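Local coordinates for VlsE1 (Borreliella burgdorferi, PDB 1L8W), which is a variable surface lipoprotein of the Lyme disease spirochaete, whose antigenic switching probably helps the bacterium evade the host immune response, at residues I138-A143 / G285-D291; V150-V156 / R279-G285; K63-T67 / A128-S132. All coordinates share one frame; numbering follows the deposited sequence.

Contact 1: I138-A143 / G285-D291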
loop_
_atom_site.group_PDB
_atom_site.type_symbol
_atom_site.label_atom_id
_atom_site.label_comp_id
_atom_site.label_asym_id
_atom_site.label_seq_id
_atom_site.Cartn_x
_atom_site.Cartn_y
_atom_site.Cartn_z
ATOM N N ILE A 138 0.357 -6.273 -10.165
ATOM C CA ILE A 138 0.494 -5.147 -9.256
ATOM C C ILE A 138 1.146 -4.045 -10.079
ATOM O O ILE A 138 0.878 -2.862 -9.887
ATOM C CB ILE A 138 1.386 -5.517 -8.056
ATOM C CG1 ILE A 138 0.594 -6.384 -7.079
ATOM C CG2 ILE A 138 1.930 -4.265 -7.374
ATOM C CD1 ILE A 138 1.472 -7.085 -6.061
ATOM N N GLY A 139 1.993 -4.459 -11.014
ATOM C CA GLY A 139 2.677 -3.519 -11.878
ATOM C C GLY A 139 2.175 -3.563 -13.311
ATOM O O GLY A 139 2.966 -3.692 -14.246
ATOM N N GLU A 140 0.858 -3.472 -13.477
ATOM C CA GLU A 140 0.241 -3.476 -14.793
ATOM C C GLU A 140 0.617 -2.193 -15.511
ATOM O O GLU A 140 0.445 -1.110 -14.969
ATOM C CB GLU A 140 -1.281 -3.551 -14.667
ATOM C CG GLU A 140 -1.843 -4.920 -14.957
ATOM C CD GLU A 140 -1.521 -5.384 -16.361
ATOM O OE1 GLU A 140 -2.045 -4.777 -17.318
ATOM O OE2 GLU A 140 -0.738 -6.347 -16.509
ATOM N N VAL A 141 1.126 -2.325 -16.731
ATOM C CA VAL A 141 1.537 -1.181 -17.540
ATOM C C VAL A 141 0.785 -1.152 -18.866
ATOM O O VAL A 141 0.825 -2.123 -19.617
ATOM C CB VAL A 141 3.044 -1.249 -17.864
ATOM C CG1 VAL A 141 3.437 -0.086 -18.781
ATOM C CG2 VAL A 141 3.852 -1.244 -16.568
ATOM N N VAL A 142 0.112 -0.039 -19.157
ATOM C CA VAL A 142 -0.632 0.099 -20.413
ATOM C C VAL A 142 -0.107 1.237 -21.288
ATOM O O VAL A 142 0.232 2.314 -20.794
ATOM C CB VAL A 142 -2.147 0.331 -20.160
ATOM C CG1 VAL A 142 -2.731 -0.857 -19.418
ATOM C CG2 VAL A 142 -2.365 1.598 -19.367
ATOM N N ALA A 143 -0.042 0.982 -22.592
ATOM C CA ALA A 143 0.434 1.960 -23.563
ATOM C C ALA A 143 -0.695 2.373 -24.509
ATOM O O ALA A 143 -0.624 3.425 -25.147
ATOM C CB ALA A 143 1.588 1.380 -24.355
ATOM N N GLY A 285 -6.177 -0.470 -11.008
ATOM C CA GLY A 285 -5.073 0.465 -10.897
ATOM C C GLY A 285 -3.958 0.063 -11.838
ATOM O O GLY A 285 -3.350 -0.984 -11.652
ATOM N N LYS A 286 -3.685 0.883 -12.847
ATOM C CA LYS A 286 -2.637 0.580 -13.822
ATOM C C LYS A 286 -1.754 1.796 -14.103
ATOM O O LYS A 286 -2.124 2.923 -13.801
ATOM C CB LYS A 286 -3.271 0.109 -15.129
ATOM C CG LYS A 286 -4.278 -1.004 -14.945
ATOM C CD LYS A 286 -5.022 -1.281 -16.239
ATOM C CE LYS A 286 -5.995 -2.441 -16.083
ATOM N NZ LYS A 286 -6.719 -2.701 -17.358
ATOM N N PHE A 287 -0.592 1.556 -14.700
ATOM C CA PHE A 287 0.346 2.630 -15.013
ATOM C C PHE A 287 0.450 2.843 -16.518
ATOM O O PHE A 287 0.716 1.906 -17.279
ATOM C CB PHE A 287 1.701 2.294 -14.397
ATOM C CG PHE A 287 1.629 2.080 -12.912
ATOM C CD1 PHE A 287 1.667 3.163 -12.038
ATOM C CD2 PHE A 287 1.435 0.805 -12.395
ATOM C CE1 PHE A 287 1.502 2.982 -10.670
ATOM C CE2 PHE A 287 1.269 0.610 -11.022
ATOM C CZ PHE A 287 1.299 1.701 -10.158
ATOM N N ALA A 288 0.228 4.085 -16.940
ATOM C CA ALA A 288 0.245 4.420 -18.356
ATOM C C ALA A 288 1.502 5.119 -18.892
ATOM O O ALA A 288 2.113 5.961 -18.225
ATOM C CB ALA A 288 -0.992 5.250 -18.681
ATOM N N VAL A 289 1.868 4.757 -20.116
ATOM C CA VAL A 289 3.028 5.323 -20.791
ATOM C C VAL A 289 2.641 5.664 -22.242
ATOM O O VAL A 289 1.610 5.194 -22.745
ATOM C CB VAL A 289 4.206 4.315 -20.812
ATOM C CG1 VAL A 289 4.640 3.973 -19.391
ATOM C CG2 VAL A 289 3.793 3.050 -21.554
ATOM N N LYS A 290 3.464 6.487 -22.897
ATOM C CA LYS A 290 3.239 6.879 -24.291
ATOM C C LYS A 290 3.532 5.654 -25.151
ATOM O O LYS A 290 4.218 4.736 -24.701
ATOM C CB LYS A 290 4.207 8.000 -24.705
ATOM C CG LYS A 290 4.201 9.220 -23.796
ATOM C CD LYS A 290 5.382 10.167 -24.065
ATOM C CE LYS A 290 5.290 10.896 -25.405
ATOM N NZ LYS A 290 5.654 10.066 -26.594
ATOM N N ASP A 291 3.019 5.629 -26.379
ATOM C CA ASP A 291 3.290 4.502 -27.265
ATOM C C ASP A 291 4.767 4.562 -27.643
ATOM O O ASP A 291 5.332 5.646 -27.813
ATOM C CB ASP A 291 2.416 4.564 -28.521
ATOM C CG ASP A 291 1.840 5.939 -28.765
ATOM O OD1 ASP A 291 2.619 6.916 -28.836
ATOM O OD2 ASP A 291 0.601 6.036 -28.889
#
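Val141 and Val142 run parallel to Phe287 and Ala288, with Val141 CA 4.7 Å from Phe287 CA, and three backbone hydrogen bonds stitch this two-stranded parallel sheet, the one sheet of a largely helical chain. Phe287 uses both its backbone polar groups: its N donates to Glu140 O at 2.9 Å, and its O accepts from Val142 N at 2.8 Å. Val142 O then takes Val289 N at 3.0 Å, an N-H...O angle of 156°.

Val141 and Phe287 turn to the same face of the sheet, where both side chains meet Ile301 of helix 294-333. Val142 and Ala288 lie on the other face, with Val142 CG2 against Ala288 CB at 4.0 Å. The other branch, Val142 CG1, meets Lys286 CD, and the two side chains cross at about a right angle. Lys286 is extended from CG outward and packs its CG on Glu140 CB; its NZ stays 5.1 Å from Glu140 OE1, too far for a salt bridge, though the opposite charges probably attract. With CG anti to its own carbonyl carbon (chi1 -57°), Phe287 carries its ring back beside the 138-140 backbone, where Ile138 O lies in the ring plane, 3.7 Å from Phe287 CE2.

Contact 2: V150-V156 / R279-G285; sequences VADKASV and RGMAKDG
Two backbone-directed hydrogen bonds join Asp152 and Ser155, at the start of helix 153-170, to the type II beta turn Ala282-Gly285 that follows helix 269-281. Asp152 N donates to Lys283 O at 3.0 Å, and Lys283 N donates to Ser155 OG at 3.1 Å, both nearly straight. Lys283 is thus gripped through both its backbone polar groups. Ser155 OG, set anti to its backbone N (chi1 178°), also bonds to Ala131 O at the end of helix 106-131.

Asp152 is the N-cap of its helix: OD1 accepts from Ser155 N through its anti lone pair. The same residue therefore caps the helix with its side chain and holds the turn with its N-H.

Among the charged groups, Asp152 OD2 rests on Lys283 CD at 3.6 Å, while the lysine chain bends beyond it and carries NZ away. Asp284 OD2 lies 4.3 Å from Asp152 OD2, a proximity of like charges that would probably be unfavourable. A water donates to both Asp284 OD2 and Val150 O, linking the turn to the chain ahead of the helix.

The apolar part is small: Ala282 CB meets Val156 CG2 at 3.8 Å, and Ala151 CB packs on Gly285 CA. Helix 247-252 covers Val150 and Val156, whereas the end of Met281, a selenomethionine, leads away from segment 150-156 to helix 294-333.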
loop_
_atom_site.group_PDB
_atom_site.type_symbol
_atom_site.label_atom_id
_atom_site.label_comp_id
_atom_site.label_asym_id
_atom_site.label_seq_id
_atom_site.Cartn_x
_atom_site.Cartn_y
_atom_site.Cartn_z
ATOM N N VAL A 150 -9.330 4.714 -14.584
ATOM C CA VAL A 150 -9.301 5.315 -13.263
ATOM C C VAL A 150 -9.292 4.114 -12.332
ATOM O O VAL A 150 -9.990 3.136 -12.588
ATOM C CB VAL A 150 -10.582 6.132 -12.958
ATOM C CG1 VAL A 150 -10.524 6.654 -11.531
ATOM C CG2 VAL A 150 -10.726 7.288 -13.942
ATOM N N ALA A 151 -8.498 4.170 -11.271
ATOM C CA ALA A 151 -8.455 3.063 -10.328
ATOM C C ALA A 151 -9.806 2.987 -9.636
ATOM O O ALA A 151 -10.482 3.999 -9.484
ATOM C CB ALA A 151 -7.353 3.283 -9.298
ATOM N N ASP A 152 -10.195 1.786 -9.227
ATOM C CA ASP A 152 -11.465 1.590 -8.538
ATOM C C ASP A 152 -11.356 2.283 -7.186
ATOM O O ASP A 152 -10.535 1.903 -6.352
ATOM C CB ASP A 152 -11.736 0.091 -8.358
ATOM C CG ASP A 152 -13.105 -0.192 -7.757
ATOM O OD1 ASP A 152 -13.280 -0.038 -6.528
ATOM O OD2 ASP A 152 -14.009 -0.563 -8.526
ATOM N N LYS A 153 -12.180 3.302 -6.972
ATOM C CA LYS A 153 -12.130 4.056 -5.728
ATOM C C LYS A 153 -12.502 3.269 -4.478
ATOM O O LYS A 153 -11.949 3.516 -3.407
ATOM C CB LYS A 153 -12.994 5.318 -5.842
ATOM C CG LYS A 153 -14.254 5.144 -6.659
ATOM C CD LYS A 153 -15.141 6.376 -6.582
ATOM C CE LYS A 153 -15.587 6.630 -5.150
ATOM N NZ LYS A 153 -16.492 7.812 -5.022
ATOM N N ALA A 154 -13.429 2.322 -4.603
ATOM C CA ALA A 154 -13.835 1.518 -3.454
ATOM C C ALA A 154 -12.697 0.596 -3.012
ATOM O O ALA A 154 -12.561 0.289 -1.828
ATOM C CB ALA A 154 -15.077 0.694 -3.793
ATOM N N SER A 155 -11.889 0.144 -3.966
ATOM C CA SER A 155 -10.750 -0.721 -3.656
ATOM C C SER A 155 -9.641 0.127 -3.025
ATOM O O SER A 155 -9.040 -0.266 -2.023
ATOM C CB SER A 155 -10.222 -1.387 -4.931
ATOM O OG SER A 155 -9.092 -2.194 -4.666
ATOM N N VAL A 156 -9.382 1.293 -3.617
ATOM C CA VAL A 156 -8.351 2.206 -3.120
ATOM C C VAL A 156 -8.627 2.635 -1.686
ATOM O O VAL A 156 -7.827 2.383 -0.788
ATOM C CB VAL A 156 -8.254 3.499 -3.983
ATOM C CG1 VAL A 156 -7.172 4.399 -3.437
ATOM C CG2 VAL A 156 -7.959 3.159 -5.432
ATOM N N ARG A 279 -2.064 2.232 -5.777
ATOM C CA ARG A 279 -2.505 2.007 -7.144
ATOM C C ARG A 279 -2.189 0.580 -7.572
ATOM O O ARG A 279 -3.026 -0.096 -8.169
ATOM C CB ARG A 279 -1.819 3.000 -8.074
ATOM C CG ARG A 279 -2.152 2.831 -9.534
ATOM C CD ARG A 279 -3.042 3.952 -9.983
ATOM N NE ARG A 279 -2.843 4.266 -11.380
ATOM C CZ ARG A 279 -3.564 5.157 -12.050
ATOM N NH1 ARG A 279 -4.545 5.816 -11.445
ATOM N NH2 ARG A 279 -3.282 5.407 -13.318
ATOM N N GLY A 280 -0.975 0.133 -7.252
ATOM C CA GLY A 280 -0.562 -1.215 -7.589
ATOM C C GLY A 280 -1.369 -2.310 -6.900
ATOM O O GLY A 280 -1.554 -3.387 -7.465
HETATM N N MSE A 281 -1.852 -2.049 -5.687
HETATM C CA MSE A 281 -2.634 -3.042 -4.956
HETATM C C MSE A 281 -4.115 -3.036 -5.330
HETATM O O MSE A 281 -4.781 -4.071 -5.259
HETATM C CB MSE A 281 -2.552 -2.808 -3.440
HETATM C CG MSE A 281 -1.186 -2.909 -2.806
HETATM SE SE MSE A 281 -1.299 -2.615 -0.865
HETATM C CE MSE A 281 -1.225 -4.417 -0.272
ATOM N N ALA A 282 -4.633 -1.872 -5.711
ATOM C CA ALA A 282 -6.048 -1.760 -6.021
ATOM C C ALA A 282 -6.514 -2.243 -7.392
ATOM O O ALA A 282 -5.768 -2.246 -8.366
ATOM C CB ALA A 282 -6.507 -0.325 -5.801
ATOM N N LYS A 283 -7.774 -2.656 -7.434
ATOM C CA LYS A 283 -8.430 -3.112 -8.649
ATOM C C LYS A 283 -8.471 -1.967 -9.668
ATOM O O LYS A 283 -8.739 -0.823 -9.304
ATOM C CB LYS A 283 -9.856 -3.548 -8.312
ATOM C CG LYS A 283 -10.822 -3.542 -9.487
ATOM C CD LYS A 283 -12.259 -3.638 -9.001
ATOM C CE LYS A 283 -12.868 -4.992 -9.312
ATOM N NZ LYS A 283 -13.073 -5.182 -10.770
ATOM N N ASP A 284 -8.216 -2.299 -10.933
ATOM C CA ASP A 284 -8.202 -1.348 -12.044
ATOM C C ASP A 284 -7.076 -0.319 -11.977
ATOM O O ASP A 284 -7.028 0.605 -12.792
ATOM C CB ASP A 284 -9.538 -0.606 -12.164
ATOM C CG ASP A 284 -10.689 -1.524 -12.555
ATOM O OD1 ASP A 284 -10.458 -2.490 -13.320
ATOM O OD2 ASP A 284 -11.828 -1.261 -12.107
ATOM N N GLY A 285 -6.177 -0.470 -11.008
ATOM C CA GLY A 285 -5.073 0.465 -10.897
ATOM C C GLY A 285 -3.958 0.063 -11.838
ATOM O O GLY A 285 -3.350 -0.984 -11.652
HETATM O O HOH W 1 -12.198 1.672 -11.991
#

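Contact 3: K63-T67 / A128-S132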
loop_
_atom_site.group_PDB
_atom_site.type_symbol
_atom_site.label_atom_id
_atom_site.label_comp_id
_atom_site.label_asym_id
_atom_site.label_seq_id
_atom_site.Cartn_x
_atom_site.Cartn_y
_atom_site.Cartn_z
ATOM N N LYS A 63 -4.637 -9.973 -1.803
ATOM C CA LYS A 63 -5.795 -10.476 -1.091
ATOM C C LYS A 63 -5.366 -11.716 -0.324
ATOM O O LYS A 63 -5.690 -11.875 0.859
ATOM C CB LYS A 63 -6.913 -10.818 -2.079
ATOM C CG LYS A 63 -8.253 -11.174 -1.435
ATOM C CD LYS A 63 -9.261 -11.559 -2.503
ATOM C CE LYS A 63 -10.626 -11.847 -1.915
ATOM N NZ LYS A 63 -11.242 -10.628 -1.350
ATOM N N THR A 64 -4.623 -12.583 -1.001
ATOM C CA THR A 64 -4.132 -13.824 -0.398
ATOM C C THR A 64 -3.318 -13.517 0.860
ATOM O O THR A 64 -3.441 -14.206 1.881
ATOM C CB THR A 64 -3.256 -14.601 -1.407
ATOM O OG1 THR A 64 -4.050 -14.941 -2.551
ATOM C CG2 THR A 64 -2.698 -15.877 -0.786
ATOM N N TYR A 65 -2.478 -12.486 0.775
ATOM C CA TYR A 65 -1.660 -12.067 1.904
ATOM C C TYR A 65 -2.538 -11.754 3.119
ATOM O O TYR A 65 -2.311 -12.290 4.205
ATOM C CB TYR A 65 -0.831 -10.829 1.544
ATOM C CG TYR A 65 -0.211 -10.156 2.754
ATOM C CD1 TYR A 65 0.973 -10.637 3.329
ATOM C CD2 TYR A 65 -0.847 -9.074 3.362
ATOM C CE1 TYR A 65 1.500 -10.053 4.487
ATOM C CE2 TYR A 65 -0.331 -8.483 4.518
ATOM C CZ TYR A 65 0.837 -8.975 5.077
ATOM O OH TYR A 65 1.313 -8.395 6.234
ATOM N N PHE A 66 -3.539 -10.897 2.940
ATOM C CA PHE A 66 -4.427 -10.553 4.051
ATOM C C PHE A 66 -5.207 -11.755 4.589
ATOM O O PHE A 66 -5.297 -11.935 5.798
ATOM C CB PHE A 66 -5.405 -9.434 3.651
ATOM C CG PHE A 66 -4.758 -8.078 3.489
ATOM C CD1 PHE A 66 -4.008 -7.519 4.521
ATOM C CD2 PHE A 66 -4.916 -7.355 2.309
ATOM C CE1 PHE A 66 -3.421 -6.245 4.376
ATOM C CE2 PHE A 66 -4.342 -6.095 2.155
ATOM C CZ PHE A 66 -3.594 -5.537 3.185
ATOM N N THR A 67 -5.764 -12.579 3.701
ATOM C CA THR A 67 -6.520 -13.756 4.133
ATOM C C THR A 67 -5.622 -14.652 4.992
ATOM O O THR A 67 -6.017 -15.095 6.076
ATOM C CB THR A 67 -7.027 -14.593 2.940
ATOM O OG1 THR A 67 -7.665 -13.739 1.982
ATOM C CG2 THR A 67 -8.063 -15.654 3.429
ATOM N N ALA A 128 -9.246 -4.712 4.753
ATOM C CA ALA A 128 -8.253 -4.632 3.684
ATOM C C ALA A 128 -8.463 -5.780 2.689
ATOM O O ALA A 128 -8.476 -5.571 1.471
ATOM C CB ALA A 128 -6.855 -4.705 4.261
ATOM N N GLU A 129 -8.615 -6.989 3.219
ATOM C CA GLU A 129 -8.836 -8.173 2.390
ATOM C C GLU A 129 -10.014 -7.982 1.431
ATOM O O GLU A 129 -9.887 -8.194 0.222
ATOM C CB GLU A 129 -9.088 -9.406 3.276
ATOM C CG GLU A 129 -9.497 -10.654 2.494
ATOM C CD GLU A 129 -10.047 -11.765 3.388
ATOM O OE1 GLU A 129 -10.877 -11.464 4.259
ATOM O OE2 GLU A 129 -9.665 -12.934 3.211
ATOM N N GLY A 130 -11.160 -7.575 1.962
ATOM C CA GLY A 130 -12.312 -7.378 1.104
ATOM C C GLY A 130 -12.097 -6.299 0.051
ATOM O O GLY A 130 -12.771 -6.279 -0.986
ATOM N N ALA A 131 -11.161 -5.393 0.321
ATOM C CA ALA A 131 -10.859 -4.297 -0.593
ATOM C C ALA A 131 -9.829 -4.677 -1.652
ATOM O O ALA A 131 -9.654 -3.959 -2.643
ATOM C CB ALA A 131 -10.364 -3.079 0.203
ATOM N N SER A 132 -9.146 -5.801 -1.440
ATOM C CA SER A 132 -8.127 -6.272 -2.371
ATOM C C SER A 132 -8.755 -7.152 -3.468
ATOM O O SER A 132 -8.426 -8.332 -3.626
ATOM C CB SER A 132 -7.063 -7.043 -1.596
ATOM O OG SER A 132 -6.558 -6.257 -0.533
HETATM O O HOH W 2 -12.571 -8.863 -2.948
#
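Lys63 of helix 59-80 lies across the C-terminal end of helix 106-131, and its side chain can be followed outward. Lys63 CB starts 3.3 Å from Ser132 O and a little farther from Ser132 CB. CG passes over two carbonyl oxygens, those of Ser132 and Glu129, both on its side toward the partner helix, and CD still borders Ser132 O. The chain of Lys63 is extended until chi4 (67°), where it bends. This brings Lys63 NZ to Glu129 O at 3.2 Å. That bond comes from above the carbonyl plane, 50° out of it; Ser132 N reaches the same oxygen from the opposite face, so two donors grip it. NZ also donates to a water that bridges to Gly130 O, so the ammonium serves two carbonyls of the helix end, one directly and one through water. A positive charge here probably interacts favourably with the negative end of the helix dipole.

One turn further along helix 59-80, Phe66 faces the partner helix. Ala128 CB sits over the centre of its ring, a CH-pi contact 3.5 Å from the centroid and 12° off the normal. Tyr65 CD2 approaches the opposite face toward the rim, and Ser132 OG lies at the ring edge while donating to Ala128 O. Phe66 CB meanwhile packs on Glu129 CB.

Glu129 reaches across to helix 59-80, its side chain slanting over that of Thr67. Thr67 OG1 is modelled as donating to Glu129 OE2, but 2.5 Å is very short and the exact length is doubtful. Ile166 of helix 153-170 and Leu313 of helix 294-333 also touch Phe66. The arrangement is that of a helical bundle: an aromatic and an alanine pack between helices, with polar side chains bonding along the more exposed flank.

In the fold
Contacts 1 and 2 share Gly285, and their centres are 13 Å apart. Along the chain, contact 2 is nested within the loop closed by contact 1. Arg279 joins them: its NE lies 2.9 Å from Lys286 O, a probable hydrogen bond, and its CG packs on Phe287 CZ. Lys59 NZ adds a tie, bonding to the carbonyls of Gly280, Ala282 and Gly285. Contact 3 closes earlier in the sequence and touches contact 2, again with centres 13 Å apart, through the probable Ser155-Ala131 hydrogen bond and the packing of Met281 CE on Phe66 CE2 at 4.3 Å. Contacts 1 and 3 do not touch, their nearest atoms being about 8 Å apart; contact 2 meets both.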